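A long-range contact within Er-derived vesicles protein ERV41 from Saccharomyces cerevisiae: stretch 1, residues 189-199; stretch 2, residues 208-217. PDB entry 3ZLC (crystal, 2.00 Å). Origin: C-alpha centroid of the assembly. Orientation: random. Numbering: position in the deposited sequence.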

# COMPACT_ATOMS: atom_id res chain seq x y z
N TYR A 189 -7.30 7.71 2.38
CA TYR A 189 -6.54 7.68 1.15
C TYR A 189 -6.96 6.47 0.32
O TYR A 189 -7.02 5.34 0.84
CB TYR A 189 -5.04 7.60 1.47
CG TYR A 189 -4.52 8.75 2.32
CD1 TYR A 189 -4.55 8.70 3.70
CD2 TYR A 189 -3.99 9.89 1.71
CE1 TYR A 189 -4.07 9.75 4.47
CE2 TYR A 189 -3.50 10.94 2.47
CZ TYR A 189 -3.54 10.86 3.85
OH TYR A 189 -3.07 11.91 4.61
N VAL A 190 -7.26 6.69 -0.96
CA VAL A 190 -7.67 5.60 -1.84
C VAL A 190 -6.77 5.59 -3.06
O VAL A 190 -6.63 6.61 -3.74
CB VAL A 190 -9.13 5.74 -2.28
CG1 VAL A 190 -9.58 4.49 -3.07
CG2 VAL A 190 -10.04 5.93 -1.06
N TYR A 191 -6.15 4.45 -3.33
CA TYR A 191 -5.36 4.30 -4.54
C TYR A 191 -6.06 3.32 -5.49
O TYR A 191 -6.40 2.19 -5.10
CB TYR A 191 -3.98 3.76 -4.20
CG TYR A 191 -3.17 4.62 -3.24
CD1 TYR A 191 -2.40 5.69 -3.70
CD2 TYR A 191 -3.13 4.34 -1.88
CE1 TYR A 191 -1.63 6.46 -2.83
CE2 TYR A 191 -2.36 5.10 -1.00
CZ TYR A 191 -1.60 6.16 -1.49
OH TYR A 191 -0.84 6.93 -0.63
N TYR A 192 -6.27 3.76 -6.73
CA TYR A 192 -6.84 2.90 -7.77
C TYR A 192 -5.75 2.43 -8.70
O TYR A 192 -5.26 3.19 -9.54
CB TYR A 192 -7.88 3.66 -8.58
CG TYR A 192 -9.13 3.98 -7.80
CD1 TYR A 192 -9.22 5.14 -7.05
CD2 TYR A 192 -10.22 3.11 -7.81
CE1 TYR A 192 -10.38 5.43 -6.32
CE2 TYR A 192 -11.38 3.40 -7.10
CZ TYR A 192 -11.44 4.56 -6.35
OH TYR A 192 -12.57 4.84 -5.63
N THR A 193 -5.39 1.15 -8.58
CA THR A 193 -4.25 0.62 -9.33
C THR A 193 -4.75 -0.28 -10.44
O THR A 193 -5.65 -1.11 -10.23
CB THR A 193 -3.30 -0.19 -8.43
OG1 THR A 193 -3.98 -1.33 -7.88
CG2 THR A 193 -2.74 0.70 -7.31
N SER A 194 -4.20 -0.12 -11.64
CA SER A 194 -4.62 -0.93 -12.78
C SER A 194 -3.40 -1.74 -13.20
O SER A 194 -2.36 -1.18 -13.59
CB SER A 194 -5.10 -0.05 -13.93
OG SER A 194 -5.59 -0.84 -15.02
N VAL A 195 -3.53 -3.06 -13.12
CA VAL A 195 -2.39 -3.97 -13.16
C VAL A 195 -2.29 -4.65 -14.53
O VAL A 195 -3.28 -5.19 -15.04
CB VAL A 195 -2.53 -5.03 -12.03
CG1 VAL A 195 -1.30 -5.95 -11.97
CG2 VAL A 195 -2.72 -4.34 -10.68
N VAL A 196 -1.10 -4.62 -15.11
CA VAL A 196 -0.87 -5.20 -16.43
C VAL A 196 0.15 -6.31 -16.30
O VAL A 196 1.25 -6.07 -15.79
CB VAL A 196 -0.29 -4.15 -17.39
CG1 VAL A 196 -0.11 -4.75 -18.80
CG2 VAL A 196 -1.19 -2.96 -17.45
N PRO A 197 -0.21 -7.54 -16.72
CA PRO A 197 0.77 -8.63 -16.66
C PRO A 197 1.75 -8.47 -17.81
O PRO A 197 1.37 -8.05 -18.90
CB PRO A 197 -0.08 -9.89 -16.87
CG PRO A 197 -1.22 -9.42 -17.77
CD PRO A 197 -1.52 -8.00 -17.26
N THR A 198 3.02 -8.79 -17.58
CA THR A 198 4.01 -8.62 -18.64
C THR A 198 4.82 -9.89 -18.86
O THR A 198 5.05 -10.67 -17.94
CB THR A 198 4.96 -7.48 -18.32
OG1 THR A 198 5.53 -7.68 -17.02
CG2 THR A 198 4.22 -6.15 -18.36
N LEU A 199 5.22 -10.12 -20.10
CA LEU A 199 6.12 -11.22 -20.37
C LEU A 199 7.44 -10.64 -20.85
O LEU A 199 7.53 -10.09 -21.94
CB LEU A 199 5.52 -12.18 -21.41
CG LEU A 199 6.46 -13.27 -21.97
CD1 LEU A 199 7.28 -13.89 -20.88
CD2 LEU A 199 5.68 -14.35 -22.71
N ASP A 208 5.90 -14.39 -12.53
CA ASP A 208 4.67 -13.61 -12.52
C ASP A 208 4.96 -12.10 -12.45
O ASP A 208 4.80 -11.48 -11.40
CB ASP A 208 3.79 -14.05 -11.33
CG ASP A 208 2.39 -13.46 -11.38
OD1 ASP A 208 2.04 -12.81 -12.40
OD2 ASP A 208 1.63 -13.63 -10.40
N THR A 209 5.36 -11.52 -13.58
CA THR A 209 5.70 -10.10 -13.64
C THR A 209 4.51 -9.22 -14.00
O THR A 209 3.77 -9.53 -14.95
CB THR A 209 6.84 -9.84 -14.64
OG1 THR A 209 6.55 -10.51 -15.88
CG2 THR A 209 8.15 -10.38 -14.09
N ASN A 210 4.34 -8.14 -13.26
CA ASN A 210 3.24 -7.20 -13.49
C ASN A 210 3.73 -5.80 -13.24
O ASN A 210 4.62 -5.58 -12.40
CB ASN A 210 2.07 -7.47 -12.52
CG ASN A 210 1.54 -8.87 -12.63
OD1 ASN A 210 0.58 -9.13 -13.36
ND2 ASN A 210 2.14 -9.80 -11.90
N GLN A 211 3.13 -4.85 -13.94
CA GLN A 211 3.34 -3.44 -13.63
C GLN A 211 1.98 -2.77 -13.49
O GLN A 211 0.96 -3.29 -13.97
CB GLN A 211 4.18 -2.79 -14.74
CG GLN A 211 3.55 -2.86 -16.15
CD GLN A 211 4.57 -2.52 -17.22
OE1 GLN A 211 5.59 -3.21 -17.35
NE2 GLN A 211 4.33 -1.44 -17.97
N TYR A 212 1.93 -1.64 -12.80
CA TYR A 212 0.65 -0.96 -12.65
C TYR A 212 0.76 0.54 -12.79
O TYR A 212 1.85 1.14 -12.62
CB TYR A 212 -0.04 -1.34 -11.33
CG TYR A 212 0.65 -0.87 -10.06
CD1 TYR A 212 1.68 -1.62 -9.50
CD2 TYR A 212 0.22 0.27 -9.38
CE1 TYR A 212 2.30 -1.22 -8.30
CE2 TYR A 212 0.83 0.68 -8.19
CZ TYR A 212 1.85 -0.07 -7.66
OH TYR A 212 2.45 0.36 -6.50
N SER A 213 -0.38 1.14 -13.14
CA SER A 213 -0.54 2.58 -13.11
C SER A 213 -1.53 2.86 -12.01
O SER A 213 -2.16 1.92 -11.48
CB SER A 213 -1.08 3.12 -14.44
OG SER A 213 -2.35 2.57 -14.78
N VAL A 214 -1.69 4.12 -11.64
CA VAL A 214 -2.49 4.44 -10.46
C VAL A 214 -3.07 5.83 -10.60
O VAL A 214 -2.48 6.71 -11.26
CB VAL A 214 -1.64 4.29 -9.16
CG1 VAL A 214 -0.42 5.18 -9.21
CG2 VAL A 214 -2.47 4.60 -7.90
N ASN A 215 -4.26 6.01 -10.05
CA ASN A 215 -4.79 7.35 -9.82
C ASN A 215 -5.22 7.41 -8.34
O ASN A 215 -5.52 6.36 -7.74
CB ASN A 215 -5.86 7.78 -10.86
CG ASN A 215 -7.09 6.88 -10.88
OD1 ASN A 215 -7.93 6.94 -9.99
ND2 ASN A 215 -7.21 6.07 -11.93
N ASP A 216 -5.18 8.60 -7.74
CA ASP A 216 -5.21 8.74 -6.28
C ASP A 216 -6.37 9.61 -5.83
O ASP A 216 -6.62 10.66 -6.43
CB ASP A 216 -3.96 9.47 -5.77
CG ASP A 216 -2.68 8.71 -6.00
OD1 ASP A 216 -2.71 7.61 -6.58
OD2 ASP A 216 -1.64 9.25 -5.60
N TYR A 217 -7.03 9.21 -4.75
CA TYR A 217 -8.10 10.03 -4.16
C TYR A 217 -7.84 10.25 -2.66
O TYR A 217 -7.17 9.43 -2.02
CB TYR A 217 -9.47 9.35 -4.35
CG TYR A 217 -10.06 9.50 -5.74
CD1 TYR A 217 -9.57 8.77 -6.82
CD2 TYR A 217 -11.13 10.37 -5.96
CE1 TYR A 217 -10.13 8.91 -8.10
CE2 TYR A 217 -11.69 10.51 -7.22
CZ TYR A 217 -11.19 9.78 -8.28
OH TYR A 217 -11.75 9.93 -9.54
O HOH W 1 -2.12 0.19 -16.13
O HOH W 2 6.20 -5.32 -15.97

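The two stretches are adjacent antiparallel strands whose N-to-C directions make an angle of 144°, and they bury 870 Å² between them. Hydrogen-bonded and non-hydrogen-bonded pairs alternate along the ladder, and the side chains of successive pairs fall on alternate faces of the sheet.

At the start of stretch 2, Thr209 departs from the regular ladder. Its carbonyl O accepts from Thr198 N (2.8 Å), but the return bond comes from its side chain, with Thr209 OG1 donating to Thr198 O at 2.6 Å. Asn210, its amide held by a bond from ND2 to Asp208 OD1 (3.1 Å), lies opposite Pro197. Proline has no amide hydrogen to donate, and this non-hydrogen-bonded position asks for none across the pair; Asn210 CB instead packs against Val195 CG1 at 3.7 Å.

The regular ladder begins at Gln211, where Val196 N reaches Gln211 O at 2.7 Å and Gln211 N returns to Val196 O at 2.9 Å. Gln211 OE1 lies 3.4 Å from Thr198 CG2, and a water links Gln211 OE1 to Thr198 OG1. On the other face, Tyr212 covers aliphatic neighbours: its CB lies 4.1 Å from Val195 CG2, its CD2 3.6 Å from Thr193 CG2.

Ser213 and Ser194 exchange backbone bonds, Ser194 N to Ser213 O being 2.9 Å, while a second water donates to Ser194 O and accepts from Ser213 OG. Val214 shares the face of Tyr212; its CG2 sits 4.1 Å from Tyr191 CB, and its CA makes a CA-H...O contact with Tyr192 O (3.2 Å).

Asn215 pairs with Tyr192 through both backbone bonds. Asp216 then brings OD1 to the edge of the Tyr191 ring, 3.5 Å from CD1. Finally, Tyr217 exchanges nearly linear bonds with Val190, and its ring meets that of Tyr192 obliquely, with centroids 5.4 Å apart.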